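Local structure of aminoglycoside N(3)-acetyltransferase (6NP5) at residues 185-190 against 202-207; 115-120 against 135-140; 168-173 against 253-258. The protein catalyses transfer of the acetyl group of acetyl-CoA to the 3-amino group of 2-deoxystreptamine antibiotics, and so probably confers resistance to aminoglycosides such as gentamicin, kanamycin and tobramycin. All coordinates share one frame; numbering follows the deposited sequence.

Contact 1: 185-190 against 202-207; sequences VTYSMP and TSDWDS. With 9CS ((1R,2S,3S,4R,6S)-4,6-diamino-3-[(3-amino-3-deoxy-alpha-D-glucopyranosyl)oxy]-2-hydroxycyclohexyl 2,6-diamino-2,6-dideoxy-alpha-D-glucopyranoside), chain B.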
loop_
_atom_site.group_PDB
_atom_site.type_symbol
_atom_site.label_atom_id
_atom_site.label_comp_id
_atom_site.label_asym_id
_atom_site.label_seq_id
_atom_site.Cartn_x
_atom_site.Cartn_y
_atom_site.Cartn_z
ATOM N N VAL A 185 -10.653 7.766 -12.941
ATOM C CA VAL A 185 -11.806 6.907 -12.710
ATOM C C VAL A 185 -12.753 7.618 -11.758
ATOM O O VAL A 185 -12.336 8.456 -10.946
ATOM C CB VAL A 185 -11.394 5.546 -12.084
ATOM C CG1 VAL A 185 -10.638 4.694 -13.062
ATOM C CG2 VAL A 185 -10.587 5.725 -10.795
ATOM N N THR A 186 -14.031 7.243 -11.846
ATOM C CA THR A 186 -15.061 7.698 -10.930
ATOM C C THR A 186 -15.653 6.483 -10.236
ATOM O O THR A 186 -15.939 5.476 -10.883
ATOM C CB THR A 186 -16.146 8.483 -11.679
ATOM O OG1 THR A 186 -15.571 9.676 -12.203
ATOM C CG2 THR A 186 -17.284 8.852 -10.732
ATOM N N TYR A 187 -15.804 6.560 -8.917
ATOM C CA TYR A 187 -16.376 5.458 -8.155
ATOM C C TYR A 187 -16.990 6.034 -6.895
ATOM O O TYR A 187 -16.835 7.224 -6.587
ATOM C CB TYR A 187 -15.359 4.348 -7.861
ATOM C CG TYR A 187 -14.098 4.789 -7.164
ATOM C CD1 TYR A 187 -14.057 4.963 -5.787
ATOM C CD2 TYR A 187 -12.945 5.038 -7.884
ATOM C CE1 TYR A 187 -12.890 5.356 -5.144
ATOM C CE2 TYR A 187 -11.770 5.417 -7.253
ATOM C CZ TYR A 187 -11.753 5.574 -5.899
ATOM O OH TYR A 187 -10.601 5.955 -5.244
ATOM N N SER A 188 -17.733 5.191 -6.185
ATOM C CA SER A 188 -18.465 5.631 -5.013
ATOM C C SER A 188 -18.168 4.696 -3.853
ATOM O O SER A 188 -18.113 3.469 -4.022
ATOM C CB SER A 188 -19.970 5.612 -5.242
ATOM O OG SER A 188 -20.344 6.474 -6.307
ATOM N N MET A 189 -18.001 5.284 -2.673
ATOM C CA MET A 189 -17.732 4.528 -1.461
ATOM C C MET A 189 -18.716 4.923 -0.367
ATOM O O MET A 189 -19.069 6.104 -0.231
ATOM C CB MET A 189 -16.319 4.768 -0.933
ATOM C CG MET A 189 -15.251 4.209 -1.843
ATOM S SD MET A 189 -15.092 2.449 -1.875
ATOM C CE MET A 189 -15.076 2.072 -3.636
ATOM N N PRO A 190 -19.117 3.969 0.462
ATOM C CA PRO A 190 -20.072 4.254 1.546
ATOM C C PRO A 190 -19.307 4.496 2.840
ATOM O O PRO A 190 -18.623 3.589 3.340
ATOM C CB PRO A 190 -20.903 2.971 1.598
ATOM C CG PRO A 190 -19.931 1.892 1.211
ATOM C CD PRO A 190 -18.896 2.519 0.306
ATOM N N THR A 202 -16.499 10.143 -6.113
ATOM C CA THR A 202 -15.312 10.936 -6.383
ATOM C C THR A 202 -14.693 10.474 -7.681
ATOM O O THR A 202 -14.959 9.374 -8.161
ATOM C CB THR A 202 -14.281 10.750 -5.241
ATOM O OG1 THR A 202 -13.283 11.764 -5.313
ATOM C CG2 THR A 202 -13.573 9.381 -5.305
ATOM N N SER A 203 -13.814 11.306 -8.224
ATOM C CA SER A 203 -12.875 10.855 -9.234
ATOM C C SER A 203 -11.473 10.848 -8.631
ATOM O O SER A 203 -11.182 11.543 -7.651
ATOM C CB SER A 203 -12.929 11.743 -10.472
ATOM O OG SER A 203 -12.475 13.058 -10.174
ATOM N N ASP A 204 -10.603 10.055 -9.233
ATOM C CA ASP A 204 -9.201 10.037 -8.833
ATOM C C ASP A 204 -8.402 9.481 -10.007
ATOM O O ASP A 204 -8.964 9.020 -10.996
ATOM C CB ASP A 204 -8.994 9.218 -7.552
ATOM C CG ASP A 204 -7.839 9.730 -6.697
ATOM O OD1 ASP A 204 -6.904 10.378 -7.209
ATOM O OD2 ASP A 204 -7.856 9.414 -5.497
ATOM N N TRP A 205 -7.084 9.511 -9.886
ATOM C CA TRP A 205 -6.253 8.890 -10.905
ATOM C C TRP A 205 -6.547 7.405 -10.987
ATOM O O TRP A 205 -6.803 6.751 -9.979
ATOM C CB TRP A 205 -4.762 9.117 -10.593
ATOM C CG TRP A 205 -4.472 10.571 -10.406
ATOM C CD1 TRP A 205 -4.097 11.183 -9.252
ATOM C CD2 TRP A 205 -4.565 11.603 -11.400
ATOM N NE1 TRP A 205 -3.955 12.531 -9.456
ATOM C CE2 TRP A 205 -4.244 12.821 -10.765
ATOM C CE3 TRP A 205 -4.934 11.618 -12.753
ATOM C CZ2 TRP A 205 -4.231 14.043 -11.446
ATOM C CZ3 TRP A 205 -4.954 12.841 -13.422
ATOM C CH2 TRP A 205 -4.616 14.038 -12.762
ATOM N N ASP A 206 -6.470 6.857 -12.181
ATOM C CA ASP A 206 -6.682 5.429 -12.375
ATOM C C ASP A 206 -5.500 4.671 -11.797
ATOM O O ASP A 206 -4.393 4.759 -12.317
ATOM C CB ASP A 206 -6.833 5.153 -13.868
ATOM C CG ASP A 206 -7.290 3.743 -14.170
ATOM O OD1 ASP A 206 -7.281 2.884 -13.260
ATOM O OD2 ASP A 206 -7.713 3.503 -15.330
ATOM N N SER A 207 -5.737 3.927 -10.719
ATOM C CA SER A 207 -4.650 3.174 -10.112
ATOM C C SER A 207 -4.384 1.878 -10.841
ATOM O O SER A 207 -3.458 1.162 -10.457
ATOM C CB SER A 207 -4.930 2.910 -8.631
ATOM O OG SER A 207 -6.002 2.009 -8.445
HETATM C C1 9CS B . -3.299 -4.948 -9.549
HETATM C C2 9CS B . -2.369 -6.140 -9.388
HETATM C C3 9CS B . -0.974 -5.807 -9.760
HETATM C C4 9CS B . -0.899 -5.310 -11.177
HETATM C C5 9CS B . -1.928 -4.192 -11.414
HETATM C C6 9CS B . -2.058 -3.860 -12.875
HETATM C C7 9CS B . -4.917 -0.892 -6.708
HETATM C C8 9CS B . -5.760 -1.652 -7.733
HETATM C C9 9CS B . -5.066 -2.960 -8.136
HETATM C C10 9CS B . -3.627 -2.730 -8.642
HETATM C C11 9CS B . -2.819 -1.835 -7.695
HETATM C C12 9CS B . -3.557 -0.551 -7.318
HETATM C C13 9CS B . -8.115 -1.270 -7.591
HETATM C C14 9CS B . -9.101 -1.217 -6.429
HETATM C C15 9CS B . -9.552 -2.597 -6.045
HETATM C C16 9CS B . -10.152 -3.259 -7.238
HETATM C C17 9CS B . -9.156 -3.309 -8.394
HETATM C C18 9CS B . -9.671 -3.974 -9.621
HETATM N N1 9CS B . -3.065 -2.820 -13.040
HETATM N N2 9CS B . -1.537 -1.523 -8.340
HETATM N N3 9CS B . -5.600 0.331 -6.294
HETATM N N4 9CS B . -10.555 -2.544 -4.922
HETATM O O5 9CS B . -3.258 -4.595 -10.977
HETATM O O7 9CS B . -0.153 -7.011 -9.585
HETATM O O8 9CS B . 0.390 -4.781 -11.519
HETATM O O9 9CS B . -2.838 -3.909 -8.758
HETATM O O10 9CS B . -5.828 -3.570 -9.161
HETATM O O11 9CS B . -7.002 -1.987 -7.154
HETATM O O12 9CS B . -8.734 -1.927 -8.732
HETATM O O13 9CS B . -8.418 -0.611 -5.355
HETATM O O14 9CS B . -10.527 -4.616 -6.942
HETATM O O15 9CS B . -10.824 -3.362 -10.062
HETATM N N6 9CS B . -2.446 -6.582 -7.956
HETATM O O HOH W 1 -10.031 8.503 -4.257
#
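Tyr187 and Thr202 form a hydrogen-bonded antiparallel pair whose side chains leave the sheet alongside each other. The ring of Tyr187 offers a face to the methyl of Thr202, with CG2 of Thr202 4.1 Å from CE1 of Tyr187 and displaced toward the rim. Strand register puts Tyr187 on the face of Val185, Thr202 and Asp204; chi1 of 55° then swings its ring so that one face lies by CG2 of Thr202, and CG2 of Val185 lies at the ring edge, in its plane. At the far end of the ring, water 1 bridges the strands: it is 2.8 Å from Tyr187 OH and donates to Asp204 OD2 at 2.7 Å. That carboxylate oxygen also accepts from the backbone N of Ala140, so two donors fix it. Val185 meets Asp206 at about a right angle, its CG1 lying 3.7 Å from CG of Asp206, while the acid's oxygens are engaged by Arg183 and Asn208. Thr186 and Ser203 occupy the other face as a non-hydrogen-bonded pair, OG1 of Thr186 3.8 Å from CB of Ser203, whose own hydroxyl is bonded to Arg184. Between the side chains the backbone pairs reciprocally, for example Val185 N to Asp204 O at 2.9 Å. Beyond the strand, Ser207 OG accepts a hydrogen bond from N3 of the bound aminoglycoside at 2.8 Å. The arrangement is that of a two-stranded antiparallel beta hairpin, strands 184-193 and 196-205, whose outgoing end delivers Ser207 to the antibiotic site.

Contact 2: 115-120 against 135-140; sequences AHPDAS and HEMGAA. With 9CS ((1R,2S,3S,4R,6S)-4,6-diamino-3-[(3-amino-3-deoxy-alpha-D-glucopyranosyl)oxy]-2-hydroxycyclohexyl 2,6-diamino-2,6-dideoxy-alpha-D-glucopyranoside), chain B.
His116 and His135 interlock through a methylene and a ring: CB of His116 stands over the centre of the His135 imidazole, 3.5 Å from its centroid and 9° off the ring normal, a CH-pi contact. The two rings are inclined at 42°, neither stacked nor edge-to-face. The His116 ring is sandwiched, with the sulfur of Met137 over one face, SD 4.1 Å from the ring centroid, and CB of Ala119, its near neighbour in the chain, over the opposite one. At the edge of the same ring, in its plane, water 1 lies 2.8 Å from His116 NE2 and accepts from the backbone N of Gly138, tying the imidazole to the other loop. Ala119 CB also packs on Ala140 CB at 3.8 Å, closing the dense part. His135 is held at both nitrogens: NE2 donates to the carbonyl O of Ala140 at 2.8 Å, and ND1 is bonded to Ser114. No regular helix or strand takes part; two loops meet here, one of them folded by a type II beta turn from Glu136 to Ala139 with Gly138 at its third position. The 115-120 loop carries Asp118 into the aminoglycoside pocket, where OD1 accepts from N4 of the antibiotic and OD2 from its O13, at 2.6 Å. Away from the ring cluster the fit is looser and mediated by water. Ala115 is exposed, and water 2 joins the loops there by donating to His135 O at 2.8 Å and, weakly, to Ala115 O. Glu136 is exposed too, and its CB leaves the backbone away from the 115-120 loop.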
loop_
_atom_site.group_PDB
_atom_site.type_symbol
_atom_site.label_atom_id
_atom_site.label_comp_id
_atom_site.label_asym_id
_atom_site.label_seq_id
_atom_site.Cartn_x
_atom_site.Cartn_y
_atom_site.Cartn_z
ATOM N N ALA A 115 -9.280 6.326 6.540
ATOM C CA ALA A 115 -10.705 6.491 6.265
ATOM C C ALA A 115 -11.104 6.228 4.817
ATOM O O ALA A 115 -12.303 6.214 4.526
ATOM C CB ALA A 115 -11.075 7.930 6.621
ATOM N N HIS A 116 -10.172 6.101 3.894
ATOM C CA HIS A 116 -10.510 5.896 2.497
ATOM C C HIS A 116 -10.845 4.420 2.309
ATOM O O HIS A 116 -9.965 3.569 2.475
ATOM C CB HIS A 116 -9.302 6.277 1.650
ATOM C CG HIS A 116 -9.612 6.404 0.195
ATOM N ND1 HIS A 116 -10.123 5.362 -0.554
ATOM C CD2 HIS A 116 -9.428 7.442 -0.654
ATOM C CE1 HIS A 116 -10.249 5.770 -1.804
ATOM N NE2 HIS A 116 -9.844 7.026 -1.883
ATOM N N PRO A 117 -12.085 4.057 1.981
ATOM C CA PRO A 117 -12.428 2.629 2.030
ATOM C C PRO A 117 -11.682 1.773 1.033
ATOM O O PRO A 117 -11.347 0.623 1.339
ATOM C CB PRO A 117 -13.949 2.618 1.803
ATOM C CG PRO A 117 -14.390 3.961 2.284
ATOM C CD PRO A 117 -13.289 4.892 1.820
ATOM N N ASP A 118 -11.423 2.293 -0.165
ATOM C CA ASP A 118 -10.767 1.504 -1.197
ATOM C C ASP A 118 -9.248 1.524 -1.044
ATOM O O ASP A 118 -8.572 0.516 -1.292
ATOM C CB ASP A 118 -11.187 1.977 -2.600
ATOM C CG ASP A 118 -10.759 1.012 -3.669
ATOM O OD1 ASP A 118 -11.320 -0.111 -3.762
ATOM O OD2 ASP A 118 -9.817 1.397 -4.395
ATOM N N ALA A 119 -8.694 2.669 -0.679
ATOM C CA ALA A 119 -7.250 2.857 -0.549
ATOM C C ALA A 119 -6.778 2.696 0.900
ATOM O O ALA A 119 -5.673 3.114 1.236
ATOM C CB ALA A 119 -6.892 4.243 -1.068
ATOM N N SER A 120 -7.556 2.027 1.745
ATOM C CA SER A 120 -7.322 2.096 3.178
ATOM C C SER A 120 -5.906 1.656 3.544
ATOM O O SER A 120 -5.399 0.628 3.072
ATOM C CB SER A 120 -8.354 1.246 3.937
ATOM O OG SER A 120 -8.337 1.553 5.338
ATOM N N HIS A 135 -7.268 10.994 5.020
ATOM C CA HIS A 135 -7.237 10.150 3.835
ATOM C C HIS A 135 -8.596 10.285 3.159
ATOM O O HIS A 135 -9.497 9.474 3.359
ATOM C CB HIS A 135 -6.880 8.712 4.157
ATOM C CG HIS A 135 -6.412 7.953 2.971
ATOM N ND1 HIS A 135 -6.148 6.597 3.003
ATOM C CD2 HIS A 135 -6.173 8.363 1.691
ATOM C CE1 HIS A 135 -5.676 6.232 1.822
ATOM N NE2 HIS A 135 -5.729 7.271 0.998
ATOM N N GLU A 136 -8.700 11.294 2.334
ATOM C CA GLU A 136 -9.972 11.681 1.752
ATOM C C GLU A 136 -10.189 11.045 0.392
ATOM O O GLU A 136 -9.252 10.761 -0.355
ATOM C CB GLU A 136 -10.048 13.193 1.661
ATOM C CG GLU A 136 -10.124 13.760 3.057
ATOM C CD GLU A 136 -9.950 15.232 3.139
ATOM O OE1 GLU A 136 -9.748 15.868 2.107
ATOM O OE2 GLU A 136 -9.994 15.747 4.275
ATOM N N MET A 137 -11.463 10.868 0.073
ATOM C CA MET A 137 -11.843 10.515 -1.272
ATOM C C MET A 137 -11.287 11.557 -2.233
ATOM O O MET A 137 -11.326 12.759 -1.962
ATOM C CB MET A 137 -13.367 10.451 -1.366
ATOM C CG MET A 137 -13.882 9.227 -0.630
ATOM S SD MET A 137 -13.713 7.662 -1.475
ATOM C CE MET A 137 -15.069 7.809 -2.623
ATOM N N GLY A 138 -10.730 11.083 -3.340
ATOM C CA GLY A 138 -10.038 11.934 -4.280
ATOM C C GLY A 138 -8.545 12.059 -4.036
ATOM O O GLY A 138 -7.862 12.682 -4.855
ATOM N N ALA A 139 -8.028 11.478 -2.940
ATOM C CA ALA A 139 -6.611 11.487 -2.589
ATOM C C ALA A 139 -6.160 10.096 -2.156
ATOM O O ALA A 139 -5.661 9.880 -1.044
ATOM C CB ALA A 139 -6.348 12.539 -1.517
ATOM N N ALA A 140 -6.325 9.132 -3.055
ATOM C CA ALA A 140 -6.059 7.743 -2.717
ATOM C C ALA A 140 -4.580 7.507 -2.430
ATOM O O ALA A 140 -4.238 7.036 -1.340
ATOM C CB ALA A 140 -6.555 6.810 -3.808
HETATM C C1 9CS B . -3.299 -4.948 -9.549
HETATM C C2 9CS B . -2.369 -6.140 -9.388
HETATM C C3 9CS B . -0.974 -5.807 -9.760
HETATM C C4 9CS B . -0.899 -5.310 -11.177
HETATM C C5 9CS B . -1.928 -4.192 -11.414
HETATM C C6 9CS B . -2.058 -3.860 -12.875
HETATM C C7 9CS B . -4.917 -0.892 -6.708
HETATM C C8 9CS B . -5.760 -1.652 -7.733
HETATM C C9 9CS B . -5.066 -2.960 -8.136
HETATM C C10 9CS B . -3.627 -2.730 -8.642
HETATM C C11 9CS B . -2.819 -1.835 -7.695
HETATM C C12 9CS B . -3.557 -0.551 -7.318
HETATM C C13 9CS B . -8.115 -1.270 -7.591
HETATM C C14 9CS B . -9.101 -1.217 -6.429
HETATM C C15 9CS B . -9.552 -2.597 -6.045
HETATM C C16 9CS B . -10.152 -3.259 -7.238
HETATM C C17 9CS B . -9.156 -3.309 -8.394
HETATM C C18 9CS B . -9.671 -3.974 -9.621
HETATM N N1 9CS B . -3.065 -2.820 -13.040
HETATM N N2 9CS B . -1.537 -1.523 -8.340
HETATM N N3 9CS B . -5.600 0.331 -6.294
HETATM N N4 9CS B . -10.555 -2.544 -4.922
HETATM O O5 9CS B . -3.258 -4.595 -10.977
HETATM O O7 9CS B . -0.153 -7.011 -9.585
HETATM O O8 9CS B . 0.390 -4.781 -11.519
HETATM O O9 9CS B . -2.838 -3.909 -8.758
HETATM O O10 9CS B . -5.828 -3.570 -9.161
HETATM O O11 9CS B . -7.002 -1.987 -7.154
HETATM O O12 9CS B . -8.734 -1.927 -8.732
HETATM O O13 9CS B . -8.418 -0.611 -5.355
HETATM O O14 9CS B . -10.527 -4.616 -6.942
HETATM O O15 9CS B . -10.824 -3.362 -10.062
HETATM N N6 9CS B . -2.446 -6.582 -7.956
HETATM O O HOH W 2 -12.217 9.007 3.082
HETATM O O HOH W 1 -10.031 8.503 -4.257
#

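Contact 3: 168-173 against 253-258; sequences TALHYA and DIVSFG. With 9CS ((1R,2S,3S,4R,6S)-4,6-diamino-3-[(3-amino-3-deoxy-alpha-D-glucopyranosyl)oxy]-2-hydroxycyclohexyl 2,6-diamino-2,6-dideoxy-alpha-D-glucopyranoside), chain B.
Segment 168-173, which runs into helix 170-176, comes nearest to helix segment 253-258 where CA of Ala173 lies 5.6 Å from CA of Val255, and no hydrogen bond crosses between them. Val255 makes the largest share of the contact, with its two methyls. CG1, anti to the backbone N (chi1 168°), reaches CD1 of Tyr172 at 3.6 Å, the two side chains meeting at about a right angle; CG2 turns instead to the Ala169 backbone, 3.6 Å from its carbonyl O. Leu170 spreads its branches along the partner helix: CD1 touches CD1 of Ile254 at 4.0 Å, while CD2 rests against the Ile254 carbonyl O at 3.6 Å. Gly258 has no side chain, and its CA lies 4.1 Å from CD2 of Leu170, with CB of Ala173 4.0 Å from its C. From the side of helix 170-176 turned away from this interface, His171 NE2 accepts a hydrogen bond from N2 of the aminoglycoside at 2.9 Å, in the plane of its ring, while Glu174 holds ND1. Helix 222-233 flanks Leu170 and Ile254, helix 146-152 packs on Tyr172 and Val255, and strand 22-27 meets Thr168.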
loop_
_atom_site.group_PDB
_atom_site.type_symbol
_atom_site.label_atom_id
_atom_site.label_comp_id
_atom_site.label_asym_id
_atom_site.label_seq_id
_atom_site.Cartn_x
_atom_site.Cartn_y
_atom_site.Cartn_z
ATOM N N THR A 168 3.144 0.027 -4.167
ATOM C CA THR A 168 2.025 0.957 -4.090
ATOM C C THR A 168 2.465 2.405 -4.084
ATOM O O THR A 168 1.783 3.258 -4.657
ATOM C CB THR A 168 1.234 0.662 -2.814
ATOM O OG1 THR A 168 0.900 -0.725 -2.786
ATOM C CG2 THR A 168 -0.040 1.479 -2.770
ATOM N N ALA A 169 3.591 2.717 -3.441
ATOM C CA ALA A 169 4.002 4.104 -3.335
ATOM C C ALA A 169 4.228 4.736 -4.693
ATOM O O ALA A 169 4.129 5.962 -4.815
ATOM C CB ALA A 169 5.272 4.230 -2.507
ATOM N N LEU A 170 4.519 3.940 -5.717
ATOM C CA LEU A 170 4.711 4.511 -7.051
ATOM C C LEU A 170 3.431 5.084 -7.638
ATOM O O LEU A 170 3.508 5.878 -8.592
ATOM C CB LEU A 170 5.386 3.519 -7.996
ATOM C CG LEU A 170 6.913 3.498 -7.843
ATOM C CD1 LEU A 170 7.482 2.286 -8.524
ATOM C CD2 LEU A 170 7.499 4.761 -8.415
ATOM N N HIS A 171 2.258 4.764 -7.080
ATOM C CA HIS A 171 1.043 5.454 -7.515
ATOM C C HIS A 171 1.080 6.936 -7.165
ATOM O O HIS A 171 0.396 7.725 -7.829
ATOM C CB HIS A 171 -0.196 4.760 -6.958
ATOM C CG HIS A 171 -0.404 3.372 -7.489
ATOM N ND1 HIS A 171 -0.530 3.088 -8.829
ATOM C CD2 HIS A 171 -0.556 2.194 -6.856
ATOM C CE1 HIS A 171 -0.708 1.796 -8.998
ATOM N NE2 HIS A 171 -0.739 1.230 -7.812
ATOM N N TYR A 172 1.913 7.350 -6.199
ATOM C CA TYR A 172 2.121 8.767 -5.938
ATOM C C TYR A 172 2.815 9.418 -7.136
ATOM O O TYR A 172 2.470 10.533 -7.537
ATOM C CB TYR A 172 2.963 8.940 -4.665
ATOM C CG TYR A 172 3.210 10.395 -4.325
ATOM C CD1 TYR A 172 4.229 11.122 -4.964
ATOM C CD2 TYR A 172 2.422 11.080 -3.389
ATOM C CE1 TYR A 172 4.433 12.438 -4.698
ATOM C CE2 TYR A 172 2.628 12.410 -3.107
ATOM C CZ TYR A 172 3.632 13.100 -3.775
ATOM O OH TYR A 172 3.807 14.428 -3.481
ATOM N N ALA A 173 3.832 8.750 -7.696
ATOM C CA ALA A 173 4.508 9.296 -8.867
ATOM C C ALA A 173 3.525 9.492 -10.003
ATOM O O ALA A 173 3.580 10.512 -10.709
ATOM C CB ALA A 173 5.630 8.361 -9.300
ATOM N N ASP A 253 13.355 7.928 -2.949
ATOM C CA ASP A 253 14.222 7.810 -4.117
ATOM C C ASP A 253 13.496 7.108 -5.256
ATOM O O ASP A 253 13.558 7.564 -6.399
ATOM C CB ASP A 253 15.498 7.053 -3.747
ATOM C CG ASP A 253 16.558 7.176 -4.821
ATOM O OD1 ASP A 253 16.960 8.308 -5.106
ATOM O OD2 ASP A 253 16.970 6.153 -5.369
ATOM N N ILE A 254 12.788 6.009 -4.976
ATOM C CA ILE A 254 12.107 5.319 -6.075
ATOM C C ILE A 254 10.977 6.180 -6.633
ATOM O O ILE A 254 10.737 6.179 -7.843
ATOM C CB ILE A 254 11.667 3.889 -5.697
ATOM C CG1 ILE A 254 11.303 3.098 -6.950
ATOM C CG2 ILE A 254 10.500 3.921 -4.721
ATOM C CD1 ILE A 254 11.040 1.623 -6.731
ATOM N N VAL A 255 10.277 6.928 -5.775
ATOM C CA VAL A 255 9.185 7.762 -6.271
ATOM C C VAL A 255 9.720 8.907 -7.104
ATOM O O VAL A 255 9.174 9.217 -8.172
ATOM C CB VAL A 255 8.287 8.205 -5.108
ATOM C CG1 VAL A 255 7.309 9.306 -5.539
ATOM C CG2 VAL A 255 7.551 6.996 -4.590
ATOM N N SER A 256 10.803 9.549 -6.660
ATOM C CA SER A 256 11.423 10.590 -7.480
ATOM C C SER A 256 11.873 10.031 -8.820
ATOM O O SER A 256 11.640 10.644 -9.877
ATOM C CB SER A 256 12.603 11.228 -6.744
ATOM O OG SER A 256 12.155 11.920 -5.600
ATOM N N PHE A 257 12.479 8.844 -8.806
ATOM C CA PHE A 257 12.864 8.183 -10.048
ATOM C C PHE A 257 11.647 7.958 -10.928
ATOM O O PHE A 257 11.697 8.184 -12.151
ATOM C CB PHE A 257 13.550 6.857 -9.716
ATOM C CG PHE A 257 13.921 6.028 -10.914
ATOM C CD1 PHE A 257 13.017 5.125 -11.450
ATOM C CD2 PHE A 257 15.184 6.118 -11.487
ATOM C CE1 PHE A 257 13.333 4.355 -12.538
ATOM C CE2 PHE A 257 15.506 5.341 -12.593
ATOM C CZ PHE A 257 14.581 4.456 -13.105
ATOM N N GLY A 258 10.538 7.533 -10.335
ATOM C CA GLY A 258 9.344 7.283 -11.125
ATOM C C GLY A 258 8.736 8.522 -11.744
ATOM O O GLY A 258 8.253 8.470 -12.884
HETATM C C1 9CS B . -3.299 -4.948 -9.549
HETATM C C2 9CS B . -2.369 -6.140 -9.388
HETATM C C3 9CS B . -0.974 -5.807 -9.760
HETATM C C4 9CS B . -0.899 -5.310 -11.177
HETATM C C5 9CS B . -1.928 -4.192 -11.414
HETATM C C6 9CS B . -2.058 -3.860 -12.875
HETATM C C7 9CS B . -4.917 -0.892 -6.708
HETATM C C8 9CS B . -5.760 -1.652 -7.733
HETATM C C9 9CS B . -5.066 -2.960 -8.136
HETATM C C10 9CS B . -3.627 -2.730 -8.642
HETATM C C11 9CS B . -2.819 -1.835 -7.695
HETATM C C12 9CS B . -3.557 -0.551 -7.318
HETATM C C13 9CS B . -8.115 -1.270 -7.591
HETATM C C14 9CS B . -9.101 -1.217 -6.429
HETATM C C15 9CS B . -9.552 -2.597 -6.045
HETATM C C16 9CS B . -10.152 -3.259 -7.238
HETATM C C17 9CS B . -9.156 -3.309 -8.394
HETATM C C18 9CS B . -9.671 -3.974 -9.621
HETATM N N1 9CS B . -3.065 -2.820 -13.040
HETATM N N2 9CS B . -1.537 -1.523 -8.340
HETATM N N3 9CS B . -5.600 0.331 -6.294
HETATM N N4 9CS B . -10.555 -2.544 -4.922
HETATM O O5 9CS B . -3.258 -4.595 -10.977
HETATM O O7 9CS B . -0.153 -7.011 -9.585
HETATM O O8 9CS B . 0.390 -4.781 -11.519
HETATM O O9 9CS B . -2.838 -3.909 -8.758
HETATM O O10 9CS B . -5.828 -3.570 -9.161
HETATM O O11 9CS B . -7.002 -1.987 -7.154
HETATM O O12 9CS B . -8.734 -1.927 -8.732
HETATM O O13 9CS B . -8.418 -0.611 -5.355
HETATM O O14 9CS B . -10.527 -4.616 -6.942
HETATM O O15 9CS B . -10.824 -3.362 -10.062
HETATM N N6 9CS B . -2.446 -6.582 -7.956
#

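Contact 3 is the buried one, an apolar interface of methyls, a tyrosine ring and glycine backbone without a hydrogen bond across it, whereas contacts 1 and 2 are partly buried. Contact 1 depends on main-chain pairing within a hairpin; contact 2 joins two irregular loops through imidazoles, a sulfur and waters. These two are neighbours, with centres about 9 Å apart: they share a water and the Asp204 carboxylate, which reaches from the hairpin to the 135-140 loop. The centre of contact 3 lies about 20 Å from that of contact 1, although Ser207 O approaches His171 CE1. All three reach the same aminoglycoside, through Ser207, Asp118 and His171 respectively, so the turn after the hairpin, a loop and a helix each bring one residue to it.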